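Local coordinates for protein amorpha-4,11-diene synthase (Artemisia annua, PDB 4GAX) that probably cyclises farnesyl diphosphate to a sesquiterpene with release of diphosphate, as metal-dependent plant terpene synthases do, at residues Asp58-Val63 and Ser93-Gln98; Glu69-Pro74 and Ala78-Leu83; Gln88-Ser93 and Val224-Phe229; Asn249-Leu254 and Ser292-Gln297. All coordinates share one frame; numbering follows the deposited sequence.

Interaction 1: Asp58-Val63 and Ser93-Gln98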
# COMPACT_ATOMS: atom_id res chain seq x y z
N ASP A 58 -19.67 21.29 -10.29
CA ASP A 58 -20.54 20.97 -11.42
C ASP A 58 -20.08 19.74 -12.20
O ASP A 58 -20.91 18.98 -12.72
CB ASP A 58 -20.68 22.18 -12.33
CG ASP A 58 -21.16 23.41 -11.58
OD1 ASP A 58 -22.11 23.29 -10.77
OD2 ASP A 58 -20.58 24.50 -11.79
N LEU A 59 -18.77 19.54 -12.29
CA LEU A 59 -18.25 18.31 -12.88
C LEU A 59 -18.72 17.10 -12.08
O LEU A 59 -19.13 16.09 -12.66
CB LEU A 59 -16.73 18.33 -12.94
CG LEU A 59 -16.11 19.26 -13.99
CD1 LEU A 59 -14.60 19.31 -13.81
CD2 LEU A 59 -16.47 18.79 -15.40
N LYS A 60 -18.64 17.21 -10.76
CA LYS A 60 -19.10 16.16 -9.85
C LYS A 60 -20.54 15.73 -10.10
O LYS A 60 -20.85 14.54 -10.11
CB LYS A 60 -18.96 16.62 -8.39
CG LYS A 60 -17.83 15.96 -7.65
CD LYS A 60 -16.73 16.95 -7.27
CE LYS A 60 -16.89 17.43 -5.84
NZ LYS A 60 -17.79 16.53 -5.07
N LYS A 61 -21.41 16.71 -10.30
CA LYS A 61 -22.83 16.43 -10.55
C LYS A 61 -23.05 15.73 -11.88
O LYS A 61 -23.96 14.90 -12.01
CB LYS A 61 -23.64 17.72 -10.52
CG LYS A 61 -23.43 18.58 -9.29
CD LYS A 61 -24.42 19.74 -9.28
CE LYS A 61 -24.03 20.80 -8.26
NZ LYS A 61 -23.65 22.08 -8.93
N GLU A 62 -22.26 16.08 -12.89
CA GLU A 62 -22.38 15.41 -14.18
C GLU A 62 -21.99 13.94 -14.02
O GLU A 62 -22.63 13.05 -14.59
CB GLU A 62 -21.46 16.05 -15.22
CG GLU A 62 -21.72 17.52 -15.49
CD GLU A 62 -20.82 18.06 -16.59
OE1 GLU A 62 -20.57 17.32 -17.58
OE2 GLU A 62 -20.34 19.21 -16.47
N VAL A 63 -20.94 13.68 -13.25
CA VAL A 63 -20.49 12.31 -13.01
C VAL A 63 -21.50 11.51 -12.17
O VAL A 63 -21.72 10.32 -12.42
CB VAL A 63 -19.09 12.27 -12.35
CG1 VAL A 63 -18.67 10.83 -12.05
CG2 VAL A 63 -18.07 12.95 -13.27
N SER A 93 -12.13 8.10 -7.04
CA SER A 93 -13.17 7.30 -6.41
C SER A 93 -13.62 7.89 -5.06
O SER A 93 -14.79 7.78 -4.70
CB SER A 93 -12.72 5.84 -6.26
OG SER A 93 -11.57 5.76 -5.44
N TYR A 94 -12.70 8.57 -4.36
CA TYR A 94 -13.05 9.19 -3.07
C TYR A 94 -14.11 10.28 -3.19
O TYR A 94 -14.73 10.65 -2.20
CB TYR A 94 -11.82 9.78 -2.36
CG TYR A 94 -11.14 10.87 -3.15
CD1 TYR A 94 -11.49 12.21 -2.97
CD2 TYR A 94 -10.13 10.57 -4.06
CE1 TYR A 94 -10.86 13.22 -3.69
CE2 TYR A 94 -9.50 11.57 -4.78
CZ TYR A 94 -9.87 12.89 -4.60
OH TYR A 94 -9.23 13.87 -5.32
N LEU A 95 -14.30 10.80 -4.40
CA LEU A 95 -15.36 11.79 -4.62
C LEU A 95 -16.73 11.12 -4.71
O LEU A 95 -17.75 11.77 -4.52
CB LEU A 95 -15.12 12.57 -5.92
CG LEU A 95 -13.89 13.47 -5.98
CD1 LEU A 95 -13.89 14.19 -7.31
CD2 LEU A 95 -13.90 14.47 -4.83
N PHE A 96 -16.75 9.82 -4.99
CA PHE A 96 -18.01 9.12 -5.24
C PHE A 96 -18.11 7.81 -4.46
O PHE A 96 -18.57 6.78 -5.00
CB PHE A 96 -18.13 8.83 -6.74
CG PHE A 96 -17.96 10.06 -7.59
CD1 PHE A 96 -18.98 10.98 -7.70
CD2 PHE A 96 -16.76 10.30 -8.25
CE1 PHE A 96 -18.83 12.13 -8.48
CE2 PHE A 96 -16.60 11.44 -9.04
CZ PHE A 96 -17.64 12.36 -9.15
N GLU A 97 -17.68 7.85 -3.21
CA GLU A 97 -17.60 6.68 -2.35
C GLU A 97 -18.96 6.02 -2.22
O GLU A 97 -19.11 4.81 -2.47
CB GLU A 97 -17.10 7.08 -0.96
CG GLU A 97 -16.13 6.10 -0.36
CD GLU A 97 -14.82 6.03 -1.13
OE1 GLU A 97 -13.98 6.95 -0.97
OE2 GLU A 97 -14.63 5.07 -1.91
N GLN A 98 -19.95 6.80 -1.81
CA GLN A 98 -21.29 6.25 -1.61
C GLN A 98 -21.85 5.73 -2.92
O GLN A 98 -22.46 4.66 -2.96
CB GLN A 98 -22.23 7.30 -0.98
CG GLN A 98 -23.52 6.69 -0.41
CD GLN A 98 -24.58 6.42 -1.47
OE1 GLN A 98 -24.56 7.05 -2.54
NE2 GLN A 98 -25.49 5.48 -1.20
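Lys60 and Leu95 mark the closest backbone approach here, their CA atoms 7.8 Å apart. Residues 58-63 form a regular turn and a half of helix 52-71. Residues 93-98 are a tighter piece: a short 3-10 turn, closed by the bond from Phe96 N to Ser93 O, followed by Phe96 at the N-cap position of helix 97-111. The Phe96 ring bridges the gap, and its CG lies opposite the carbonyl carbon (chi1 -53°), which sends the ring out toward the other helix.

Val63 meets that ring over one face. Its CG1 stands 3.8 Å from the ring centroid, 26° off the normal, as a CH-pi contact displaced toward the rim; the nearest ring atom, CZ, is 3.4 Å from CG1. On the opposite face sits CB of Leu95, so the ring is held between a methyl and a methylene. At the edge the carbonyl of Lys60 comes near the ring plane, with O 3.5 Å from CE1, an approach that suits the slightly positive rim of the ring. The bent aliphatic chain of Lys60 runs across Leu95 at about a right angle and at a slant to Phe96, CG beside Phe96 CZ and CD 4.0 Å from Leu95 CD1.

Within the helical N-terminal domain, Ile87 of helix 77-89 touches both Val63 and Phe96. From helix 238-269, Leu240 meets Val63 and Glu247 meets Leu95.

Interaction 2: Glu69-Pro74 and Ala78-Leu83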
# COMPACT_ATOMS: atom_id res chain seq x y z
N GLU A 69 -27.59 7.10 -14.30
CA GLU A 69 -28.21 6.70 -15.56
C GLU A 69 -27.85 5.27 -15.94
O GLU A 69 -28.70 4.51 -16.42
CB GLU A 69 -27.82 7.67 -16.68
CG GLU A 69 -28.46 9.04 -16.55
CD GLU A 69 -27.91 10.04 -17.56
OE1 GLU A 69 -26.90 9.72 -18.24
OE2 GLU A 69 -28.48 11.14 -17.67
N ALA A 70 -26.59 4.92 -15.74
CA ALA A 70 -26.10 3.57 -16.05
C ALA A 70 -26.64 2.52 -15.07
O ALA A 70 -27.01 1.41 -15.46
CB ALA A 70 -24.58 3.56 -16.05
N LEU A 71 -26.69 2.89 -13.79
CA LEU A 71 -27.22 2.00 -12.77
C LEU A 71 -28.71 1.72 -12.98
O LEU A 71 -29.17 0.59 -12.80
CB LEU A 71 -26.99 2.59 -11.38
CG LEU A 71 -27.42 1.69 -10.22
CD1 LEU A 71 -26.76 0.33 -10.33
CD2 LEU A 71 -27.05 2.34 -8.89
N ASP A 72 -29.46 2.75 -13.36
CA ASP A 72 -30.91 2.59 -13.52
C ASP A 72 -31.34 1.67 -14.67
O ASP A 72 -32.49 1.26 -14.75
CB ASP A 72 -31.61 3.95 -13.67
CG ASP A 72 -31.62 4.76 -12.38
OD1 ASP A 72 -31.34 4.20 -11.30
OD2 ASP A 72 -31.92 5.97 -12.46
N ILE A 73 -30.42 1.35 -15.59
CA ILE A 73 -30.82 0.47 -16.70
C ILE A 73 -29.90 -0.73 -16.88
O ILE A 73 -28.71 -0.57 -17.21
CB ILE A 73 -31.10 1.21 -18.03
CG1 ILE A 73 -30.80 0.29 -19.23
CG2 ILE A 73 -30.32 2.50 -18.12
CD1 ILE A 73 -30.73 1.01 -20.54
N PRO A 74 -30.44 -1.93 -16.63
CA PRO A 74 -29.68 -3.18 -16.59
C PRO A 74 -28.85 -3.38 -17.85
O PRO A 74 -27.70 -3.80 -17.75
CB PRO A 74 -30.77 -4.26 -16.48
CG PRO A 74 -31.87 -3.56 -15.72
CD PRO A 74 -31.85 -2.14 -16.23
N ALA A 78 -22.93 -3.16 -17.78
CA ALA A 78 -21.55 -3.36 -18.20
C ALA A 78 -20.87 -2.00 -18.36
O ALA A 78 -19.71 -1.82 -17.97
CB ALA A 78 -21.50 -4.16 -19.52
N ASN A 79 -21.59 -1.04 -18.92
CA ASN A 79 -21.04 0.31 -19.06
C ASN A 79 -20.84 0.96 -17.70
O ASN A 79 -19.94 1.79 -17.54
CB ASN A 79 -21.94 1.18 -19.95
CG ASN A 79 -21.89 0.77 -21.42
OD1 ASN A 79 -21.27 -0.23 -21.78
ND2 ASN A 79 -22.57 1.54 -22.27
N LEU A 80 -21.68 0.61 -16.74
CA LEU A 80 -21.53 1.15 -15.39
C LEU A 80 -20.23 0.66 -14.76
O LEU A 80 -19.48 1.43 -14.12
CB LEU A 80 -22.73 0.77 -14.52
CG LEU A 80 -22.66 1.04 -13.00
CD1 LEU A 80 -22.48 2.51 -12.67
CD2 LEU A 80 -23.92 0.54 -12.33
N LEU A 81 -19.93 -0.63 -14.95
CA LEU A 81 -18.70 -1.19 -14.41
C LEU A 81 -17.51 -0.49 -15.03
O LEU A 81 -16.53 -0.21 -14.34
CB LEU A 81 -18.60 -2.69 -14.67
CG LEU A 81 -19.59 -3.56 -13.88
CD1 LEU A 81 -19.38 -5.02 -14.25
CD2 LEU A 81 -19.36 -3.36 -12.38
N LYS A 82 -17.58 -0.23 -16.33
CA LYS A 82 -16.49 0.46 -17.02
C LYS A 82 -16.29 1.88 -16.47
O LYS A 82 -15.15 2.34 -16.32
CB LYS A 82 -16.75 0.50 -18.53
CG LYS A 82 -15.56 1.00 -19.35
CD LYS A 82 -14.28 0.26 -18.94
CE LYS A 82 -13.17 0.41 -19.99
NZ LYS A 82 -12.57 1.78 -20.03
N LEU A 83 -17.40 2.56 -16.19
CA LEU A 83 -17.32 3.92 -15.65
C LEU A 83 -16.71 3.89 -14.26
O LEU A 83 -15.88 4.74 -13.92
CB LEU A 83 -18.73 4.51 -15.56
CG LEU A 83 -18.88 5.96 -15.08
CD1 LEU A 83 -17.96 6.88 -15.86
CD2 LEU A 83 -20.34 6.39 -15.29
O HOH W 1 -24.96 -4.68 -19.09
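Leu71 and Leu80 share one rotamer: each carries CG trans to its own backbone N (chi1 -176° and 170°), with chi2 close to +60°. In Leu80 this sets CD2 against Leu71: Leu80 CD2 lies 3.5 Å from Leu71 CD1, tighter than usual for two methyls, and 3.6 Å from Leu71 CA. The two side chains meet at a slant, with Leu80 CD2 beside the backbone of Leu71.

One residue back, Ala70 provides the closest backbone approach, its CA 5.2 Å from that of Leu80. The CB of Ala70 faces the other helix directly and touches Leu80 CB at 3.7 Å. A small residue at this point goes with the short separation of the two backbones.

This is the turn of a helical hairpin in which helix 77-89 folds back across helix 52-71. A water spans the connection, donating to Pro74 O at 3.2 Å and accepting from Ala78 N at 2.9 Å. His77 NE2 also hydrogen-bonds Leu71 O.

Leu67 of helix 52-71 extends the apolar seam along Leu80 and Leu83. From helix 97-111, His102 and His106 cover Leu71, while Leu81 turns to helices 97-111 and 120-129.

Interaction 3: Gln88-Ser93 and Val224-Phe229; sequences QRLGIS and VQYIPF
The Arg89 guanidinium lies flat on the Tyr226 ring, centres 4.4 Å apart and planes 18° from parallel, a cation-pi stack in which CE1 sits beneath the middle of the guanidinium. It forms where helix 77-89 runs out in a Schellman motif. The same ring face also takes the root of the arginine: CB makes a CH-pi contact 3.8 Å from the centroid, displaced toward the CD2 side. The side chain thus arches over one face, straight at first and then folded at chi3 (70°), which brings the guanidinium back onto the tyrosine. Its NH2 also makes a salt bridge to Glu222, one turn before Tyr226; Glu205 is a more distant, weak ion partner. The stack and the bond to Glu222 together probably fix the rotation of the guanidinium.

Gly91 has the positive phi (86°) of the Schellman motif, and its N bonds back to Gln88 O. This end of the helix packs against helix 219-232, itself kinked at Pro228, whose nitrogen has no hydrogen to give to the previous turn.

Leu90 touches both the tyrosine and Ile227. Its CD2 comes obliquely to the Tyr226 ring, 3.7 Å from CD2 there. Ile227 itself is backed by Ile241 and Lys245 of helix 238-269, and on the Leu90 side its CD1 stops 3.7 Å from the Leu90 carbonyl O.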
# COMPACT_ATOMS: atom_id res chain seq x y z
N GLN A 88 -12.09 4.91 -10.69
CA GLN A 88 -11.13 4.37 -9.72
C GLN A 88 -9.70 4.56 -10.20
O GLN A 88 -8.82 4.99 -9.45
CB GLN A 88 -11.41 2.88 -9.46
CG GLN A 88 -12.67 2.61 -8.64
CD GLN A 88 -12.97 1.11 -8.51
OE1 GLN A 88 -12.50 0.30 -9.30
NE2 GLN A 88 -13.76 0.74 -7.51
N ARG A 89 -9.45 4.21 -11.46
CA ARG A 89 -8.11 4.33 -12.01
C ARG A 89 -7.69 5.78 -12.21
O ARG A 89 -6.49 6.09 -12.18
CB ARG A 89 -8.01 3.53 -13.31
CG ARG A 89 -8.36 2.04 -13.11
CD ARG A 89 -8.16 1.28 -14.38
NE ARG A 89 -6.75 1.17 -14.70
CZ ARG A 89 -6.24 0.33 -15.59
NH1 ARG A 89 -7.05 -0.47 -16.28
NH2 ARG A 89 -4.93 0.28 -15.79
N LEU A 90 -8.66 6.66 -12.46
CA LEU A 90 -8.34 8.09 -12.57
C LEU A 90 -8.05 8.74 -11.20
O LEU A 90 -7.62 9.91 -11.12
CB LEU A 90 -9.45 8.86 -13.29
CG LEU A 90 -9.56 8.56 -14.79
CD1 LEU A 90 -10.84 9.18 -15.37
CD2 LEU A 90 -8.32 9.09 -15.51
N GLY A 91 -8.33 7.99 -10.14
CA GLY A 91 -7.92 8.37 -8.80
C GLY A 91 -8.91 9.27 -8.10
O GLY A 91 -8.54 9.96 -7.15
N ILE A 92 -10.17 9.28 -8.57
CA ILE A 92 -11.20 10.14 -7.98
C ILE A 92 -12.36 9.37 -7.35
O ILE A 92 -13.46 9.90 -7.16
CB ILE A 92 -11.76 11.16 -8.98
CG1 ILE A 92 -11.95 10.53 -10.36
CG2 ILE A 92 -10.82 12.35 -9.10
CD1 ILE A 92 -12.69 11.45 -11.31
N SER A 93 -12.13 8.10 -7.04
CA SER A 93 -13.17 7.30 -6.41
C SER A 93 -13.62 7.89 -5.06
O SER A 93 -14.79 7.78 -4.70
CB SER A 93 -12.72 5.84 -6.26
OG SER A 93 -11.57 5.76 -5.44
N VAL A 224 -1.59 8.66 -11.42
CA VAL A 224 -0.61 9.48 -12.14
C VAL A 224 -0.28 8.88 -13.50
O VAL A 224 0.00 9.63 -14.44
CB VAL A 224 0.71 9.73 -11.33
CG1 VAL A 224 0.42 10.05 -9.89
CG2 VAL A 224 1.63 8.54 -11.41
N GLN A 225 -0.31 7.56 -13.61
CA GLN A 225 0.02 6.92 -14.89
C GLN A 225 -1.22 6.77 -15.78
O GLN A 225 -1.13 6.85 -17.01
CB GLN A 225 0.68 5.55 -14.67
CG GLN A 225 1.95 5.59 -13.84
CD GLN A 225 2.45 4.20 -13.45
OE1 GLN A 225 1.98 3.18 -13.96
NE2 GLN A 225 3.42 4.15 -12.53
N TYR A 226 -2.38 6.55 -15.17
CA TYR A 226 -3.59 6.29 -15.97
C TYR A 226 -4.17 7.57 -16.58
O TYR A 226 -4.72 7.57 -17.68
CB TYR A 226 -4.65 5.58 -15.14
CG TYR A 226 -5.81 5.05 -15.97
CD1 TYR A 226 -5.63 3.99 -16.86
CD2 TYR A 226 -7.08 5.61 -15.87
CE1 TYR A 226 -6.69 3.49 -17.62
CE2 TYR A 226 -8.16 5.12 -16.63
CZ TYR A 226 -7.95 4.06 -17.50
OH TYR A 226 -9.00 3.57 -18.25
N ILE A 227 -4.04 8.67 -15.85
CA ILE A 227 -4.61 9.93 -16.30
C ILE A 227 -4.16 10.30 -17.73
O ILE A 227 -5.01 10.50 -18.60
CB ILE A 227 -4.36 11.06 -15.27
CG1 ILE A 227 -5.29 10.87 -14.06
CG2 ILE A 227 -4.62 12.41 -15.90
CD1 ILE A 227 -5.01 11.84 -12.90
N PRO A 228 -2.84 10.33 -18.00
CA PRO A 228 -2.43 10.68 -19.38
C PRO A 228 -2.84 9.64 -20.41
O PRO A 228 -3.18 10.02 -21.54
CB PRO A 228 -0.90 10.74 -19.29
CG PRO A 228 -0.54 9.87 -18.11
CD PRO A 228 -1.66 10.13 -17.13
N PHE A 229 -2.80 8.36 -20.07
CA PHE A 229 -3.25 7.35 -21.02
C PHE A 229 -4.73 7.59 -21.34
O PHE A 229 -5.14 7.54 -22.50
CB PHE A 229 -3.02 5.92 -20.52
CG PHE A 229 -3.69 4.88 -21.38
CD1 PHE A 229 -3.11 4.46 -22.56
CD2 PHE A 229 -4.91 4.33 -21.01
CE1 PHE A 229 -3.73 3.52 -23.36
CE2 PHE A 229 -5.54 3.39 -21.81
CZ PHE A 229 -4.94 2.98 -22.99

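Interaction 4: Asn249-Leu254 and Ser292-Gln297; sequences NLLQSL and SRFEPQ
Beside the contact of Leu251 with Phe294, the shortest side-chain polar bond runs from Arg293 NH2 to Glu295 OE2, 2.9 Å long with an N-H...O angle of 158°. Its companion, Arg293 NE to Glu295 OE1 at 3.0 Å, completes a side-on, two-nitrogen salt bridge. The carboxylate is turned against the guanidinium: OE1 is met on its syn side but tilted out of the carboxylate plane, whereas OE2 is approached from well above that plane. Arg293 NH1 goes elsewhere, to the carbonyl of Pro520. Both residues are buried, so the paired charges probably neutralise one another.

This bridge spans the Phe294 position, and Glu295 CD lies over one face of that ring. At the ring edge, in its plane, comes Leu251 CD2, 3.5 Å from Phe294 CD1. The phenylalanine has CG between backbone N and carbonyl carbon (chi1 71°), which turns the ring toward the helix. The other branch of Leu251, CD1, packs on the proline ring, 3.8 Å from Pro296 CD. One turn on, Leu254 reaches the same proline with CD2, 3.7 Å from its CA. Leucines of successive turns thus both pack on Pro296, and Leu251 on Phe294 as well.

The loop connects helix 282-292 to helix 299-322, which carries the aspartate-rich DDxxD sequence that binds magnesium in this family. Arg302 of helix 299-322 bonds the carbonyls of Arg293 and Glu295, His255 of helix 238-269 bonds that of Phe294, and Arg220 of helix 219-232 packs on Leu251 and Phe294.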
# COMPACT_ATOMS: atom_id res chain seq x y z
N ASN A 249 -4.53 17.67 -8.87
CA ASN A 249 -3.71 18.81 -8.44
C ASN A 249 -4.12 19.34 -7.07
O ASN A 249 -3.27 19.70 -6.25
CB ASN A 249 -3.69 19.92 -9.51
CG ASN A 249 -2.83 19.55 -10.73
OD1 ASN A 249 -2.04 18.58 -10.70
ND2 ASN A 249 -2.97 20.33 -11.80
N LEU A 250 -5.43 19.39 -6.82
CA LEU A 250 -5.92 19.81 -5.51
C LEU A 250 -5.43 18.87 -4.41
O LEU A 250 -4.95 19.31 -3.37
CB LEU A 250 -7.45 19.84 -5.49
CG LEU A 250 -8.09 20.85 -6.45
CD1 LEU A 250 -9.61 20.83 -6.31
CD2 LEU A 250 -7.52 22.25 -6.23
N LEU A 251 -5.55 17.57 -4.64
CA LEU A 251 -5.12 16.62 -3.62
C LEU A 251 -3.60 16.63 -3.46
O LEU A 251 -3.08 16.53 -2.35
CB LEU A 251 -5.67 15.22 -3.91
CG LEU A 251 -5.45 14.16 -2.84
CD1 LEU A 251 -5.98 14.63 -1.48
CD2 LEU A 251 -6.13 12.86 -3.28
N GLN A 252 -2.88 16.79 -4.57
CA GLN A 252 -1.43 16.96 -4.47
C GLN A 252 -1.05 18.14 -3.58
O GLN A 252 -0.08 18.06 -2.82
CB GLN A 252 -0.80 17.12 -5.85
CG GLN A 252 0.72 17.10 -5.83
CD GLN A 252 1.31 17.32 -7.20
OE1 GLN A 252 1.14 18.40 -7.80
NE2 GLN A 252 2.03 16.31 -7.71
N SER A 253 -1.80 19.24 -3.68
CA SER A 253 -1.53 20.40 -2.83
C SER A 253 -1.70 20.04 -1.36
O SER A 253 -0.93 20.48 -0.51
CB SER A 253 -2.43 21.60 -3.19
OG SER A 253 -2.02 22.16 -4.42
N LEU A 254 -2.71 19.23 -1.06
CA LEU A 254 -2.96 18.81 0.32
C LEU A 254 -1.80 17.95 0.81
O LEU A 254 -1.30 18.13 1.92
CB LEU A 254 -4.28 18.04 0.42
CG LEU A 254 -4.53 17.39 1.78
CD1 LEU A 254 -4.74 18.44 2.89
CD2 LEU A 254 -5.71 16.44 1.72
N SER A 292 -0.71 4.09 2.66
CA SER A 292 -1.80 3.46 3.42
C SER A 292 -3.15 3.91 2.90
O SER A 292 -3.97 3.09 2.47
CB SER A 292 -1.68 3.73 4.92
OG SER A 292 -1.78 5.13 5.19
N ARG A 293 -3.38 5.22 2.93
CA ARG A 293 -4.58 5.82 2.33
C ARG A 293 -4.18 7.19 1.80
O ARG A 293 -3.60 7.99 2.54
CB ARG A 293 -5.71 5.99 3.34
CG ARG A 293 -6.36 4.72 3.98
CD ARG A 293 -6.97 3.77 2.93
NE ARG A 293 -7.94 4.38 2.01
CZ ARG A 293 -9.24 4.08 1.96
NH1 ARG A 293 -9.76 3.22 2.83
NH2 ARG A 293 -10.04 4.65 1.06
N PHE A 294 -4.49 7.50 0.54
CA PHE A 294 -4.05 8.78 -0.02
C PHE A 294 -5.18 9.82 0.02
O PHE A 294 -4.96 11.01 -0.25
CB PHE A 294 -3.62 8.61 -1.48
CG PHE A 294 -4.77 8.34 -2.41
CD1 PHE A 294 -5.45 9.39 -3.03
CD2 PHE A 294 -5.22 7.04 -2.63
CE1 PHE A 294 -6.55 9.15 -3.86
CE2 PHE A 294 -6.32 6.78 -3.46
CZ PHE A 294 -6.98 7.84 -4.08
N GLU A 295 -6.39 9.37 0.33
CA GLU A 295 -7.57 10.22 0.19
C GLU A 295 -7.61 11.37 1.19
O GLU A 295 -7.05 11.26 2.30
CB GLU A 295 -8.84 9.36 0.27
CG GLU A 295 -8.91 8.31 -0.85
CD GLU A 295 -8.29 6.97 -0.44
OE1 GLU A 295 -7.46 6.93 0.51
OE2 GLU A 295 -8.62 5.95 -1.06
N PRO A 296 -8.27 12.48 0.82
CA PRO A 296 -8.24 13.69 1.64
C PRO A 296 -8.79 13.46 3.04
O PRO A 296 -8.30 14.08 3.96
CB PRO A 296 -9.11 14.69 0.86
CG PRO A 296 -9.86 13.87 -0.15
CD PRO A 296 -9.01 12.68 -0.44
N GLN A 297 -9.75 12.56 3.18
CA GLN A 297 -10.39 12.29 4.46
C GLN A 297 -9.38 11.77 5.50
O GLN A 297 -9.60 11.88 6.71
CB GLN A 297 -11.53 11.26 4.27
CG GLN A 297 -12.66 11.70 3.30
CD GLN A 297 -12.25 11.76 1.81
OE1 GLN A 297 -11.22 11.21 1.42
NE2 GLN A 297 -13.06 12.43 0.99

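In the fold
From the N terminus, interaction 1 closes the loop that leaves helix 52-71 and returns at the start of helix 97-111. Interaction 2 is nested inside it, as the tight turn between helix 52-71 and helix 77-89. Interaction 3 crosses interaction 1 along the chain: the two share Ser93, but its second segment lies more than a hundred residues further on, in helix 219-232, so it brings a helix from further along the chain onto the end of helix 77-89. Interaction 4 follows interaction 1 in series and ties helix 238-269 to the loop before helix 299-322. Tyr94 links them, touching Leu251 and residues 294-296, while Gly91 O of interaction 3 meets the Phe294 ring.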